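PDB 5A07: probable mannosyltransferase KTR4 from Saccharomyces cerevisiae, which is a putative glycosyltransferase of the yeast KTR family, with a GT-A-type lumenal domain that binds GDP and a manganese ion. Local coordinates for residues E55-K60 against A292-K297; C239-D244 against F374-Y379; Y286-G291 against F365-S370. All coordinates share one frame; numbering follows the deposited sequence.

Contact 1 of 3, residues E55-K60 against A292-K297; sequences EPLYEK and AFAWLK. With ACT (acetate ion), chain H.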
loop_
_atom_site.group_PDB
_atom_site.type_symbol
_atom_site.label_atom_id
_atom_site.label_comp_id
_atom_site.label_asym_id
_atom_site.label_seq_id
_atom_site.Cartn_x
_atom_site.Cartn_y
_atom_site.Cartn_z
ATOM N N GLU B 55 -21.080 9.942 8.370
ATOM C CA GLU B 55 -21.766 9.043 9.213
ATOM C C GLU B 55 -21.124 7.631 9.180
ATOM O O GLU B 55 -20.604 7.247 8.148
ATOM C CB GLU B 55 -23.243 8.980 8.776
ATOM C CG GLU B 55 -23.476 8.229 7.459
ATOM C CD GLU B 55 -24.825 8.535 6.757
ATOM O OE1 GLU B 55 -25.663 9.194 7.389
ATOM O OE2 GLU B 55 -25.022 8.150 5.551
ATOM N N PRO B 56 -21.318 6.832 10.244
ATOM C CA PRO B 56 -20.778 5.477 10.269
ATOM C C PRO B 56 -21.484 4.628 9.261
ATOM O O PRO B 56 -22.658 4.881 8.908
ATOM C CB PRO B 56 -21.041 4.991 11.652
ATOM C CG PRO B 56 -22.017 5.955 12.277
ATOM C CD PRO B 56 -21.838 7.247 11.567
ATOM N N LEU B 57 -20.776 3.660 8.717
ATOM C CA LEU B 57 -21.410 2.816 7.741
ATOM C C LEU B 57 -22.555 1.993 8.369
ATOM O O LEU B 57 -23.523 1.607 7.647
ATOM C CB LEU B 57 -20.371 1.884 7.154
ATOM C CG LEU B 57 -20.792 0.985 5.966
ATOM C CD1 LEU B 57 -21.328 1.813 4.780
ATOM C CD2 LEU B 57 -19.572 0.169 5.535
ATOM N N TYR B 58 -22.403 1.609 9.628
ATOM C CA TYR B 58 -23.394 0.835 10.379
ATOM C C TYR B 58 -23.819 1.627 11.614
ATOM O O TYR B 58 -22.990 2.154 12.368
ATOM C CB TYR B 58 -22.831 -0.477 10.839
ATOM C CG TYR B 58 -22.516 -1.368 9.676
ATOM C CD1 TYR B 58 -23.514 -2.118 9.050
ATOM C CD2 TYR B 58 -21.254 -1.407 9.138
ATOM C CE1 TYR B 58 -23.241 -2.869 7.907
ATOM C CE2 TYR B 58 -20.952 -2.188 8.045
ATOM C CZ TYR B 58 -21.917 -2.923 7.421
ATOM O OH TYR B 58 -21.595 -3.614 6.282
ATOM N N GLU B 59 -25.118 1.737 11.840
ATOM C CA GLU B 59 -25.623 2.444 13.039
ATOM C C GLU B 59 -25.247 1.753 14.280
ATOM O O GLU B 59 -25.231 0.511 14.355
ATOM C CB GLU B 59 -27.148 2.590 13.033
ATOM C CG GLU B 59 -27.604 3.688 12.080
ATOM C CD GLU B 59 -29.111 3.634 11.775
ATOM O OE1 GLU B 59 -29.807 2.608 12.104
ATOM O OE2 GLU B 59 -29.575 4.629 11.173
ATOM N N LYS B 60 -24.996 2.571 15.287
ATOM C CA LYS B 60 -24.606 2.089 16.598
ATOM C C LYS B 60 -25.548 1.003 17.095
ATOM O O LYS B 60 -26.764 1.013 16.826
ATOM C CB LYS B 60 -24.552 3.273 17.554
ATOM C CG LYS B 60 -24.015 2.940 18.946
ATOM C CD LYS B 60 -23.397 4.156 19.631
ATOM C CE LYS B 60 -22.077 4.537 18.953
ATOM N NZ LYS B 60 -21.586 5.870 19.386
ATOM N N ALA B 292 -13.823 4.823 -2.719
ATOM C CA ALA B 292 -14.034 3.706 -1.815
ATOM C C ALA B 292 -14.565 4.162 -0.477
ATOM O O ALA B 292 -13.955 3.959 0.547
ATOM C CB ALA B 292 -12.750 2.919 -1.660
ATOM N N PHE B 293 -15.743 4.796 -0.466
ATOM C CA PHE B 293 -16.209 5.461 0.736
ATOM C C PHE B 293 -16.662 4.540 1.835
ATOM O O PHE B 293 -16.402 4.804 2.983
ATOM C CB PHE B 293 -17.342 6.448 0.387
ATOM C CG PHE B 293 -16.955 7.426 -0.673
ATOM C CD1 PHE B 293 -15.881 8.274 -0.502
ATOM C CD2 PHE B 293 -17.672 7.505 -1.850
ATOM C CE1 PHE B 293 -15.510 9.181 -1.500
ATOM C CE2 PHE B 293 -17.313 8.422 -2.828
ATOM C CZ PHE B 293 -16.208 9.239 -2.660
ATOM N N ALA B 294 -17.313 3.423 1.497
ATOM C CA ALA B 294 -17.710 2.503 2.495
ATOM C C ALA B 294 -16.497 1.901 3.275
ATOM O O ALA B 294 -16.516 1.736 4.512
ATOM C CB ALA B 294 -18.565 1.426 1.844
ATOM N N TRP B 295 -15.459 1.591 2.549
ATOM C CA TRP B 295 -14.219 1.056 3.136
ATOM C C TRP B 295 -13.609 2.000 4.147
ATOM O O TRP B 295 -13.152 1.552 5.205
ATOM C CB TRP B 295 -13.234 0.790 2.011
ATOM C CG TRP B 295 -11.912 0.203 2.319
ATOM C CD1 TRP B 295 -11.659 -1.010 2.859
ATOM C CD2 TRP B 295 -10.631 0.781 2.049
ATOM N NE1 TRP B 295 -10.309 -1.223 2.956
ATOM C CE2 TRP B 295 -9.658 -0.156 2.430
ATOM C CE3 TRP B 295 -10.217 1.976 1.543
ATOM C CZ2 TRP B 295 -8.301 0.096 2.328
ATOM C CZ3 TRP B 295 -8.863 2.211 1.396
ATOM C CH2 TRP B 295 -7.923 1.270 1.796
ATOM N N LEU B 296 -13.633 3.303 3.895
ATOM C CA LEU B 296 -13.196 4.304 4.882
ATOM C C LEU B 296 -14.121 4.442 6.131
ATOM O O LEU B 296 -13.686 4.850 7.191
ATOM C CB LEU B 296 -13.118 5.654 4.235
ATOM C CG LEU B 296 -12.252 5.767 2.989
ATOM C CD1 LEU B 296 -12.315 7.142 2.398
ATOM C CD2 LEU B 296 -10.798 5.415 3.383
ATOM N N LYS B 297 -15.378 4.053 6.019
ATOM C CA LYS B 297 -16.383 4.343 7.038
ATOM C C LYS B 297 -16.889 3.123 7.768
ATOM O O LYS B 297 -17.761 3.250 8.615
ATOM C CB LYS B 297 -17.560 5.059 6.386
ATOM C CG LYS B 297 -17.242 6.331 5.684
ATOM C CD LYS B 297 -16.652 7.414 6.556
ATOM C CE LYS B 297 -17.512 7.699 7.784
ATOM N NZ LYS B 297 -16.962 8.856 8.616
HETATM C C ACT H . -18.636 10.359 11.776
HETATM O O ACT H . -19.029 9.250 12.231
HETATM O OXT ACT H . -18.113 10.534 10.644
HETATM C CH3 ACT H . -18.799 11.593 12.656
#

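Contact 2 of 3, residues C239-D244 against F374-Y379; sequences CKINYD and FRDIGY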
loop_
_atom_site.group_PDB
_atom_site.type_symbol
_atom_site.label_atom_id
_atom_site.label_comp_id
_atom_site.label_asym_id
_atom_site.label_seq_id
_atom_site.Cartn_x
_atom_site.Cartn_y
_atom_site.Cartn_z
ATOM N N CYS B 239 4.531 -17.397 -5.403
ATOM C CA CYS B 239 3.844 -17.899 -6.553
ATOM C C CYS B 239 4.347 -17.289 -7.821
ATOM O O CYS B 239 4.563 -16.081 -7.908
ATOM C CB CYS B 239 2.332 -17.608 -6.433
ATOM S SG CYS B 239 1.572 -18.160 -4.908
ATOM N N LYS B 240 4.460 -18.117 -8.843
ATOM C CA LYS B 240 4.933 -17.649 -10.121
ATOM C C LYS B 240 3.925 -16.719 -10.806
ATOM O O LYS B 240 2.746 -17.037 -10.921
ATOM C CB LYS B 240 5.189 -18.824 -11.039
ATOM C CG LYS B 240 6.459 -19.557 -10.648
ATOM C CD LYS B 240 7.021 -20.405 -11.767
ATOM C CE LYS B 240 7.798 -21.588 -11.164
ATOM N NZ LYS B 240 6.852 -22.716 -11.071
ATOM N N ILE B 241 4.463 -15.648 -11.346
ATOM C CA ILE B 241 3.696 -14.657 -12.073
ATOM C C ILE B 241 4.208 -14.620 -13.492
ATOM O O ILE B 241 5.334 -14.178 -13.736
ATOM C CB ILE B 241 3.819 -13.282 -11.432
ATOM C CG1 ILE B 241 3.322 -13.363 -10.003
ATOM C CG2 ILE B 241 3.052 -12.204 -12.266
ATOM C CD1 ILE B 241 1.800 -13.562 -9.869
ATOM N N ASN B 242 3.373 -15.086 -14.426
ATOM C CA ASN B 242 3.772 -15.306 -15.811
ATOM C C ASN B 242 3.193 -14.304 -16.852
ATOM O O ASN B 242 3.063 -14.611 -18.027
ATOM C CB ASN B 242 3.416 -16.738 -16.187
ATOM C CG ASN B 242 4.345 -17.710 -15.532
ATOM O OD1 ASN B 242 5.542 -17.542 -15.566
ATOM N ND2 ASN B 242 3.808 -18.714 -14.941
ATOM N N TYR B 243 2.857 -13.125 -16.399
ATOM C CA TYR B 243 2.464 -12.010 -17.235
ATOM C C TYR B 243 3.160 -10.791 -16.708
ATOM O O TYR B 243 3.501 -10.721 -15.529
ATOM C CB TYR B 243 0.943 -11.795 -17.240
ATOM C CG TYR B 243 0.327 -11.541 -15.875
ATOM C CD1 TYR B 243 0.029 -12.580 -15.050
ATOM C CD2 TYR B 243 0.113 -10.241 -15.433
ATOM C CE1 TYR B 243 -0.498 -12.367 -13.799
ATOM C CE2 TYR B 243 -0.400 -10.010 -14.204
ATOM C CZ TYR B 243 -0.717 -11.071 -13.384
ATOM O OH TYR B 243 -1.228 -10.869 -12.160
ATOM N N ASP B 244 3.357 -9.827 -17.586
ATOM C CA ASP B 244 3.958 -8.509 -17.246
ATOM C C ASP B 244 2.969 -7.683 -16.429
ATOM O O ASP B 244 1.902 -7.328 -16.899
ATOM C CB ASP B 244 4.346 -7.801 -18.526
ATOM C CG ASP B 244 5.133 -6.519 -18.310
ATOM O OD1 ASP B 244 4.788 -5.702 -17.424
ATOM O OD2 ASP B 244 6.143 -6.326 -19.016
ATOM N N PHE B 374 -4.215 -7.972 -6.114
ATOM C CA PHE B 374 -3.407 -8.977 -6.787
ATOM C C PHE B 374 -3.496 -10.275 -6.005
ATOM O O PHE B 374 -2.553 -10.689 -5.296
ATOM C CB PHE B 374 -1.934 -8.521 -6.914
ATOM C CG PHE B 374 -1.667 -7.739 -8.156
ATOM C CD1 PHE B 374 -1.679 -8.359 -9.384
ATOM C CD2 PHE B 374 -1.432 -6.348 -8.092
ATOM C CE1 PHE B 374 -1.467 -7.610 -10.553
ATOM C CE2 PHE B 374 -1.216 -5.639 -9.247
ATOM C CZ PHE B 374 -1.239 -6.257 -10.487
ATOM N N ARG B 375 -4.635 -10.946 -6.141
ATOM C CA ARG B 375 -4.892 -12.173 -5.396
ATOM C C ARG B 375 -3.812 -13.218 -5.673
ATOM O O ARG B 375 -3.474 -14.023 -4.783
ATOM C CB ARG B 375 -6.294 -12.737 -5.734
ATOM C CG ARG B 375 -7.426 -11.867 -5.184
ATOM C CD ARG B 375 -8.760 -12.327 -5.747
ATOM N NE ARG B 375 -9.190 -13.632 -5.187
ATOM C CZ ARG B 375 -10.280 -14.285 -5.576
ATOM N NH1 ARG B 375 -11.113 -13.748 -6.505
ATOM N NH2 ARG B 375 -10.561 -15.460 -5.056
ATOM N N ASP B 376 -3.301 -13.222 -6.883
ATOM C CA ASP B 376 -2.381 -14.240 -7.333
ATOM C C ASP B 376 -0.958 -14.044 -6.817
ATOM O O ASP B 376 -0.138 -14.990 -6.975
ATOM C CB ASP B 376 -2.360 -14.381 -8.894
ATOM C CG ASP B 376 -2.120 -13.030 -9.636
ATOM O OD1 ASP B 376 -2.405 -11.890 -9.087
ATOM O OD2 ASP B 376 -1.685 -13.061 -10.816
ATOM N N ILE B 377 -0.643 -12.855 -6.284
ATOM C CA ILE B 377 0.728 -12.574 -5.816
ATOM C C ILE B 377 0.825 -13.061 -4.377
ATOM O O ILE B 377 0.459 -12.372 -3.427
ATOM C CB ILE B 377 1.181 -11.123 -6.026
ATOM C CG1 ILE B 377 1.119 -10.808 -7.505
ATOM C CG2 ILE B 377 2.593 -11.013 -5.434
ATOM C CD1 ILE B 377 1.578 -9.408 -7.845
ATOM N N GLY B 378 1.273 -14.310 -4.221
ATOM C CA GLY B 378 1.491 -14.874 -2.921
ATOM C C GLY B 378 2.664 -14.089 -2.242
ATOM O O GLY B 378 3.729 -13.929 -2.856
ATOM N N TYR B 379 2.458 -13.582 -1.054
ATOM C CA TYR B 379 3.380 -12.593 -0.496
ATOM C C TYR B 379 3.342 -12.560 1.003
ATOM O O TYR B 379 2.242 -12.705 1.651
ATOM C CB TYR B 379 2.962 -11.182 -0.925
ATOM C CG TYR B 379 3.771 -10.085 -0.276
ATOM C CD1 TYR B 379 4.952 -9.687 -0.854
ATOM C CD2 TYR B 379 3.250 -9.320 0.756
ATOM C CE1 TYR B 379 5.680 -8.604 -0.330
ATOM C CE2 TYR B 379 3.934 -8.263 1.318
ATOM C CZ TYR B 379 5.204 -7.923 0.769
ATOM O OH TYR B 379 5.906 -6.838 1.228
HETATM O O HOH W 1 4.067 -14.583 -5.728
#

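Contact 3 of 3, residues Y286-G291 against F365-S370; sequences YLNVNG and FADKSS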
loop_
_atom_site.group_PDB
_atom_site.type_symbol
_atom_site.label_atom_id
_atom_site.label_comp_id
_atom_site.label_asym_id
_atom_site.label_seq_id
_atom_site.Cartn_x
_atom_site.Cartn_y
_atom_site.Cartn_z
ATOM N N TYR B 286 -12.169 17.407 -6.043
ATOM C CA TYR B 286 -11.137 16.330 -6.085
ATOM C C TYR B 286 -11.753 14.969 -5.780
ATOM O O TYR B 286 -11.185 13.959 -6.153
ATOM C CB TYR B 286 -10.013 16.625 -5.080
ATOM C CG TYR B 286 -9.149 17.813 -5.425
ATOM C CD1 TYR B 286 -9.083 18.324 -6.693
ATOM C CD2 TYR B 286 -8.368 18.387 -4.458
ATOM C CE1 TYR B 286 -8.228 19.416 -6.986
ATOM C CE2 TYR B 286 -7.538 19.443 -4.740
ATOM C CZ TYR B 286 -7.468 19.918 -6.011
ATOM O OH TYR B 286 -6.673 20.982 -6.233
ATOM N N LEU B 287 -12.898 14.953 -5.095
ATOM C CA LEU B 287 -13.626 13.708 -4.840
ATOM C C LEU B 287 -13.994 12.942 -6.123
ATOM O O LEU B 287 -14.445 13.533 -7.071
ATOM C CB LEU B 287 -14.886 13.953 -3.990
ATOM C CG LEU B 287 -14.634 14.396 -2.560
ATOM C CD1 LEU B 287 -15.940 14.860 -1.937
ATOM C CD2 LEU B 287 -14.084 13.245 -1.738
ATOM N N ASN B 288 -13.755 11.621 -6.179
ATOM C CA ASN B 288 -14.263 10.761 -7.253
ATOM C C ASN B 288 -15.564 10.163 -6.845
ATOM O O ASN B 288 -15.702 9.693 -5.701
ATOM C CB ASN B 288 -13.278 9.631 -7.602
ATOM C CG ASN B 288 -13.678 8.884 -8.835
ATOM O OD1 ASN B 288 -14.543 8.037 -8.821
ATOM N ND2 ASN B 288 -13.073 9.223 -9.914
ATOM N N VAL B 289 -16.558 10.171 -7.739
ATOM C CA VAL B 289 -17.909 9.752 -7.332
ATOM C C VAL B 289 -17.962 8.248 -7.096
ATOM O O VAL B 289 -18.855 7.777 -6.434
ATOM C CB VAL B 289 -19.037 10.177 -8.337
ATOM C CG1 VAL B 289 -19.033 11.705 -8.467
ATOM C CG2 VAL B 289 -18.834 9.562 -9.707
ATOM N N ASN B 290 -17.007 7.510 -7.627
ATOM C CA ASN B 290 -16.866 6.105 -7.350
ATOM C C ASN B 290 -15.728 5.754 -6.354
ATOM O O ASN B 290 -15.154 4.653 -6.448
ATOM C CB ASN B 290 -16.688 5.277 -8.645
ATOM C CG ASN B 290 -17.131 3.798 -8.471
ATOM O OD1 ASN B 290 -16.574 2.768 -9.050
ATOM N ND2 ASN B 290 -18.132 3.653 -7.640
ATOM N N GLY B 291 -15.448 6.650 -5.430
ATOM C CA GLY B 291 -14.454 6.430 -4.391
ATOM C C GLY B 291 -14.836 5.324 -3.421
ATOM O O GLY B 291 -16.026 4.934 -3.262
ATOM N N PHE B 365 -10.000 10.086 -4.045
ATOM C CA PHE B 365 -9.726 10.852 -5.255
ATOM C C PHE B 365 -9.661 10.035 -6.484
ATOM O O PHE B 365 -9.339 10.572 -7.523
ATOM C CB PHE B 365 -8.437 11.708 -5.130
ATOM C CG PHE B 365 -8.358 12.519 -3.846
ATOM C CD1 PHE B 365 -9.470 13.181 -3.368
ATOM C CD2 PHE B 365 -7.185 12.648 -3.173
ATOM C CE1 PHE B 365 -9.434 13.919 -2.174
ATOM C CE2 PHE B 365 -7.114 13.343 -1.982
ATOM C CZ PHE B 365 -8.250 13.989 -1.472
ATOM N N ALA B 366 -9.986 8.739 -6.396
ATOM C CA ALA B 366 -9.922 7.828 -7.536
ATOM C C ALA B 366 -11.099 6.884 -7.491
ATOM O O ALA B 366 -11.674 6.634 -6.435
ATOM C CB ALA B 366 -8.647 7.007 -7.537
ATOM N N ASP B 367 -11.408 6.358 -8.654
ATOM C CA ASP B 367 -12.441 5.389 -8.831
ATOM C C ASP B 367 -11.961 4.052 -8.269
ATOM O O ASP B 367 -10.957 3.517 -8.712
ATOM C CB ASP B 367 -12.688 5.178 -10.346
ATOM C CG ASP B 367 -13.857 4.256 -10.623
ATOM O OD1 ASP B 367 -14.119 3.243 -9.911
ATOM O OD2 ASP B 367 -14.581 4.511 -11.602
ATOM N N LYS B 368 -12.712 3.475 -7.349
ATOM C CA LYS B 368 -12.266 2.286 -6.674
ATOM C C LYS B 368 -12.059 1.046 -7.592
ATOM O O LYS B 368 -11.315 0.104 -7.201
ATOM C CB LYS B 368 -13.175 1.953 -5.522
ATOM C CG LYS B 368 -14.544 1.449 -5.954
ATOM C CD LYS B 368 -15.465 1.610 -4.760
ATOM C CE LYS B 368 -16.662 0.698 -4.839
ATOM N NZ LYS B 368 -17.618 1.279 -5.688
ATOM N N SER B 369 -12.680 1.025 -8.771
ATOM C CA SER B 369 -12.525 -0.080 -9.724
ATOM C C SER B 369 -11.172 0.002 -10.483
ATOM O O SER B 369 -10.818 -0.939 -11.181
ATOM C CB SER B 369 -13.696 -0.106 -10.711
ATOM O OG SER B 369 -13.681 1.070 -11.519
ATOM N N SER B 370 -10.423 1.083 -10.284
ATOM C CA SER B 370 -9.082 1.222 -10.787
ATOM C C SER B 370 -7.980 0.701 -9.826
ATOM O O SER B 370 -6.802 0.831 -10.154
ATOM C CB SER B 370 -8.748 2.695 -11.211
ATOM O OG SER B 370 -8.622 3.568 -10.090
HETATM O O HOH W 2 -9.939 13.097 -8.247
HETATM O O HOH W 3 -15.775 7.063 -11.402
HETATM O O HOH W 4 -18.274 4.126 -4.520
#

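Contact 1 of 3, residues E55-K60 against A292-K297
At the surface of the GT-A domain, the loop that follows helix 43-53 packs against the short helix 293-297, where Leu-57 meets Lys-297 and Ala-294. One backbone hydrogen bond crosses: Leu-57 N gives its hydrogen to Lys-297 O at 3.0 Å, with an N-H...O angle of 155°. The donor stands above the carbonyl plane, 41° out of it. Beside this bond the side chain of Leu-57 leans on the helix. Its CG lies anti to the backbone N (chi1 -173°), and both methyls touch Ala-294 CB, CD2 at 4.0 Å and CD1 at 4.1 Å; CD2 also rests 3.6 Å from Ala-294 O. Lys-297 carries the rest of the contact. Its chain is bent at chi2 and chi3, which brings CE to 3.1 Å from Glu-55 O. The ammonium goes on to an acetate ion, with NZ 2.9 Å from its OXT. NZ is also hydrogen-bonded to Gly-311 O, its strongest partner, and to Leu-53 O and Tyr-306 OH, more acceptors than its three hydrogens can serve at once. These oxygens would stabilise the buried ammonium, the acetate, which Tyr-306 also binds, being probably a crystallisation additive. His-424 of helix 418-425 touches both Leu-57 and Ala-294. Away from the loop, Leu-296 packs on helix 354-365 and Phe-293 on helix 43-53, so the short helix sits wedged among three longer ones.

Contact 2 of 3, residues C239-D244 against F374-Y379
Tyr-243 and Asp-376 supply the direct polar link between two buried loops, one after strand 236-237 and one after strand 371-373. They reach toward each other tip to tip, and Tyr-243 OH donates to Asp-376 OD2 at 2.6 Å, using the syn lone pair of that oxygen. Ring and carboxylate are nearly coplanar, their planes 2° apart. A type I beta turn from Phe-374 to Ile-377 presents Asp-376, whose chi1 of 52° directs CG toward the tyrosine. The hydroxyl also lies at the edge of the Phe-374 ring, in its plane, 3.6 Å from CE1.

Apolar packing lies beside this bond. Ile-241 crosses Ile-377 at about a right angle, its CD1 3.7 Å from Ile-377 CG1, and the same methyl stands 3.6 Å from Asp-376 OD2. Ile-241 CG2 covers one face of the Tyr-243 ring, offset toward the rim.

At the far end Cys-239, in a disulfide with Cys-397, sets SG 3.8 Å from Gly-378 CA. A water joins the backbones here, accepting from Cys-239 N at 2.9 Å and donating to Gly-378 O at 3.0 Å.

Arg-396 bonds to Asp-376 O, while Val-259 of strand 256-262 backs Phe-374 and Ile-377. With OD2 accepting from the phenol and OD1 hydrogen-bonded as well, an ionised Asp-376 would be stabilised although buried, and the bond would be expected to restrict rotation of both groups.

Contact 3 of 3, residues Y286-G291 against F365-S370
Phe-365 lays its ring against Tyr-286: Phe-365 CD1 lies 3.4 Å from Tyr-286 O and 3.9 Å from Tyr-286 CB. A water spans the same pair, donating to Tyr-286 O and to Phe-365 O. Further along, the side chain of Asn-288 lies over the Ala-366 to Asp-367 peptide, with CG anti to the backbone N (chi1 -171°) and CB 3.5 Å from Ala-366 C. Asn-288 OD1 accepts from Asn-290 N at 2.8 Å and from a second water, which also donates to Asp-367 OD2. The direct backbone link is Lys-368 N to Asn-290 O, 2.9 Å and nearly straight at 172°, although the donor stands 37° above the carbonyl plane. A CA-H...O contact from Gly-291 CA to Ala-366 O, 3.5 Å, runs beside it. On the other loop, Asp-367 OD1 is gripped twice from one face of its carboxylate, by Ser-369 N and by Ser-369 OG. Leu-287 turns to helix 43-53, and Phe-365 touches Pro-333 of helix 332-344. Each loop is shaped by its own Asx turn, Asn-288 to Asn-290 and Asp-367 to Ser-369, the former within a type I beta turn: a pairing of connecting loops that packs the end of helix 354-365 beside the approach to helix 293-297.

In the fold
From the N terminus, the chain leaves helix 43-53 and enters 55-60, which contact 1 joins to 292-297 across more than 230 intervening residues. Within that span lies 239-244, whose partner 374-379 comes only later, so contacts 1 and 2 cross. Contact 3 opens at 286-291, just before helix 293-297, and closes at 365-370; it crosses contact 1 but is nested inside the loop closed by contact 2. Contacts 1 and 3 touch, through Phe-293 against Asn-288 and Ala-292 against Lys-368, and tie the loop after helix 43-53, by way of helix 293-297, to the region after helix 354-365. Strand 371-373 then leads into contact 2, beside the small antiparallel sheet, its centre about 25 Å from that of contact 3.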